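Local coordinates for transcobalamin-1 (Homo sapiens, PDB 4KKI), which binds vitamin B12 with femtomolar affinity, protects it from the acidic environment of the stomach and takes part in its transport, at residues Leu359-Lys364 with Glu424-Arg429. Numbering follows the deposited sequence.
With NAG (2-acetamido-2-deoxy-beta-D-glucopyranose), chain H.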
# COMPACT_ATOMS: atom_id res chain seq x y z
N LEU A 359 -19.67 -1.33 7.34
CA LEU A 359 -19.65 -2.55 8.15
C LEU A 359 -20.90 -2.67 9.02
O LEU A 359 -21.41 -3.77 9.23
CB LEU A 359 -18.40 -2.59 9.03
CG LEU A 359 -18.19 -3.85 9.87
CD1 LEU A 359 -18.08 -5.08 8.98
CD2 LEU A 359 -16.95 -3.71 10.75
N SER A 360 -21.38 -1.54 9.54
CA SER A 360 -22.57 -1.53 10.37
C SER A 360 -23.78 -2.02 9.58
O SER A 360 -24.64 -2.72 10.12
CB SER A 360 -22.83 -0.12 10.92
OG SER A 360 -21.73 0.32 11.71
N VAL A 361 -23.84 -1.65 8.31
CA VAL A 361 -24.89 -2.11 7.41
C VAL A 361 -24.86 -3.62 7.29
O VAL A 361 -25.89 -4.29 7.40
CB VAL A 361 -24.76 -1.47 6.01
CG1 VAL A 361 -25.68 -2.15 5.02
CG2 VAL A 361 -25.04 0.03 6.08
N MET A 362 -23.66 -4.16 7.08
CA MET A 362 -23.47 -5.60 6.94
C MET A 362 -23.92 -6.35 8.19
O MET A 362 -24.55 -7.40 8.11
CB MET A 362 -22.01 -5.92 6.63
CG MET A 362 -21.50 -5.33 5.33
SD MET A 362 -19.79 -5.79 4.97
CE MET A 362 -19.93 -7.57 4.92
N GLU A 363 -23.59 -5.79 9.35
CA GLU A 363 -23.92 -6.41 10.63
C GLU A 363 -25.42 -6.42 10.91
O GLU A 363 -25.95 -7.37 11.49
CB GLU A 363 -23.16 -5.73 11.77
CG GLU A 363 -21.66 -5.96 11.72
CD GLU A 363 -20.92 -5.24 12.83
OE1 GLU A 363 -21.51 -4.32 13.44
OE2 GLU A 363 -19.75 -5.59 13.09
N LYS A 364 -26.11 -5.36 10.49
CA LYS A 364 -27.56 -5.30 10.64
C LYS A 364 -28.23 -6.34 9.75
O LYS A 364 -29.18 -7.01 10.16
CB LYS A 364 -28.10 -3.91 10.31
CG LYS A 364 -28.30 -3.02 11.52
CD LYS A 364 -29.26 -3.66 12.52
CE LYS A 364 -30.63 -3.88 11.91
NZ LYS A 364 -31.54 -4.64 12.82
N GLU A 424 -28.29 5.08 -0.78
CA GLU A 424 -27.13 4.49 -1.45
C GLU A 424 -27.36 3.03 -1.81
O GLU A 424 -27.86 2.25 -1.00
CB GLU A 424 -25.88 4.63 -0.58
CG GLU A 424 -24.85 5.60 -1.13
CD GLU A 424 -23.55 5.56 -0.36
OE1 GLU A 424 -22.48 5.70 -0.99
OE2 GLU A 424 -23.59 5.38 0.87
N ASN A 425 -27.00 2.66 -3.03
CA ASN A 425 -27.02 1.26 -3.45
C ASN A 425 -25.74 0.54 -3.05
O ASN A 425 -24.83 0.37 -3.86
CB ASN A 425 -27.22 1.15 -4.97
CG ASN A 425 -28.58 1.65 -5.41
OD1 ASN A 425 -29.58 1.49 -4.70
ND2 ASN A 425 -28.64 2.25 -6.59
N LEU A 426 -25.67 0.12 -1.79
CA LEU A 426 -24.50 -0.58 -1.27
C LEU A 426 -24.49 -2.03 -1.74
O LEU A 426 -25.52 -2.70 -1.73
CB LEU A 426 -24.48 -0.53 0.25
CG LEU A 426 -24.56 0.87 0.86
CD1 LEU A 426 -24.53 0.78 2.37
CD2 LEU A 426 -23.44 1.74 0.33
N GLU A 427 -23.31 -2.51 -2.12
CA GLU A 427 -23.21 -3.87 -2.64
C GLU A 427 -21.88 -4.52 -2.29
O GLU A 427 -20.83 -3.89 -2.38
CB GLU A 427 -23.39 -3.86 -4.16
CG GLU A 427 -23.27 -5.23 -4.81
CD GLU A 427 -23.44 -5.17 -6.32
OE1 GLU A 427 -23.88 -4.11 -6.82
OE2 GLU A 427 -23.12 -6.17 -7.00
N VAL A 428 -21.95 -5.78 -1.86
CA VAL A 428 -20.75 -6.59 -1.71
C VAL A 428 -20.77 -7.66 -2.78
O VAL A 428 -21.66 -8.51 -2.81
CB VAL A 428 -20.67 -7.23 -0.32
CG1 VAL A 428 -19.31 -7.88 -0.13
CG2 VAL A 428 -20.92 -6.19 0.76
N ARG A 429 -19.78 -7.63 -3.67
CA ARG A 429 -19.79 -8.44 -4.88
C ARG A 429 -18.66 -9.46 -4.95
O ARG A 429 -17.50 -9.13 -4.70
CB ARG A 429 -19.74 -7.52 -6.11
CG ARG A 429 -19.65 -8.22 -7.45
CD ARG A 429 -19.57 -7.21 -8.59
NE ARG A 429 -20.68 -6.26 -8.55
CZ ARG A 429 -20.81 -5.22 -9.38
NH1 ARG A 429 -19.90 -5.00 -10.31
NH2 ARG A 429 -21.85 -4.41 -9.26
C1 NAG H . -31.45 -2.49 -4.89
C2 NAG H . -32.13 -1.79 -6.07
C3 NAG H . -33.07 -2.74 -6.80
C4 NAG H . -32.33 -4.01 -7.18
C5 NAG H . -31.61 -4.61 -5.98
C6 NAG H . -30.76 -5.79 -6.43
C7 NAG H . -32.68 0.56 -6.24
C8 NAG H . -33.84 1.52 -6.17
N2 NAG H . -32.84 -0.61 -5.62
O3 NAG H . -33.56 -2.11 -7.96
O4 NAG H . -33.24 -4.95 -7.70
O5 NAG H . -30.78 -3.66 -5.34
O6 NAG H . -30.00 -6.26 -5.34
O7 NAG H . -31.66 0.87 -6.84
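Val361 and Met362 of helix 358-368 meet Leu426 and Val428 of strand 426-432 in a wholly apolar, buried helix-on-sheet contact within the globular C-terminal beta domain of haptocorrin. It illustrates how a helix can lie against a sheet through a few side chains: no hydrogen bond joins residues 359-364 to 424-429, and the backbones stand well apart, with 8.8 Å between Val361 CA and Leu426 CA.

The closer pair is Val361 and Leu426, whose side chains each project into the gap and meet at an oblique angle. Leu426 CD1 is the single methyl that bridges it, 3.8 Å from Val361 CG2 and 4.1 Å from Val361 CG1, so it rests against both branches of the valine. Leu426 has CD1 anti to its CA about the CB-CG bond (chi2 -180°), an extended form that puts this methyl at the far end of the side chain, where it meets the valine. Met362 works differently. Its CB leaves the helix obliquely to the strand, and the chain beyond brings the sulfur to a looser approach, with Met362 SD 4.4 Å from Val428 CG2.

Alternation along residues 426-429 gives the strand two unlike sides. Leu426 and Val428 turn to the helix, whereas Glu427 and Arg429 lie on the other side, paired side-on in a salt bridge with Arg429 NE 2.9 Å from Glu427 OE2; Arg341 is a second partner of that carboxylate. Next to the strand's start, Asn425 OD1 comes within 3.0 Å of NAG O7 on a protein-linked glycan.

Strand 426-432 runs between strands 333-341 and 400-406 of a mixed sheet. Tyr338 from the former touches both Val361 and Met362, while the cobalamin-binding residues Leu404 and Ile386, on strands 400-406 and 384-389, pack against Val428 and Met362 respectively.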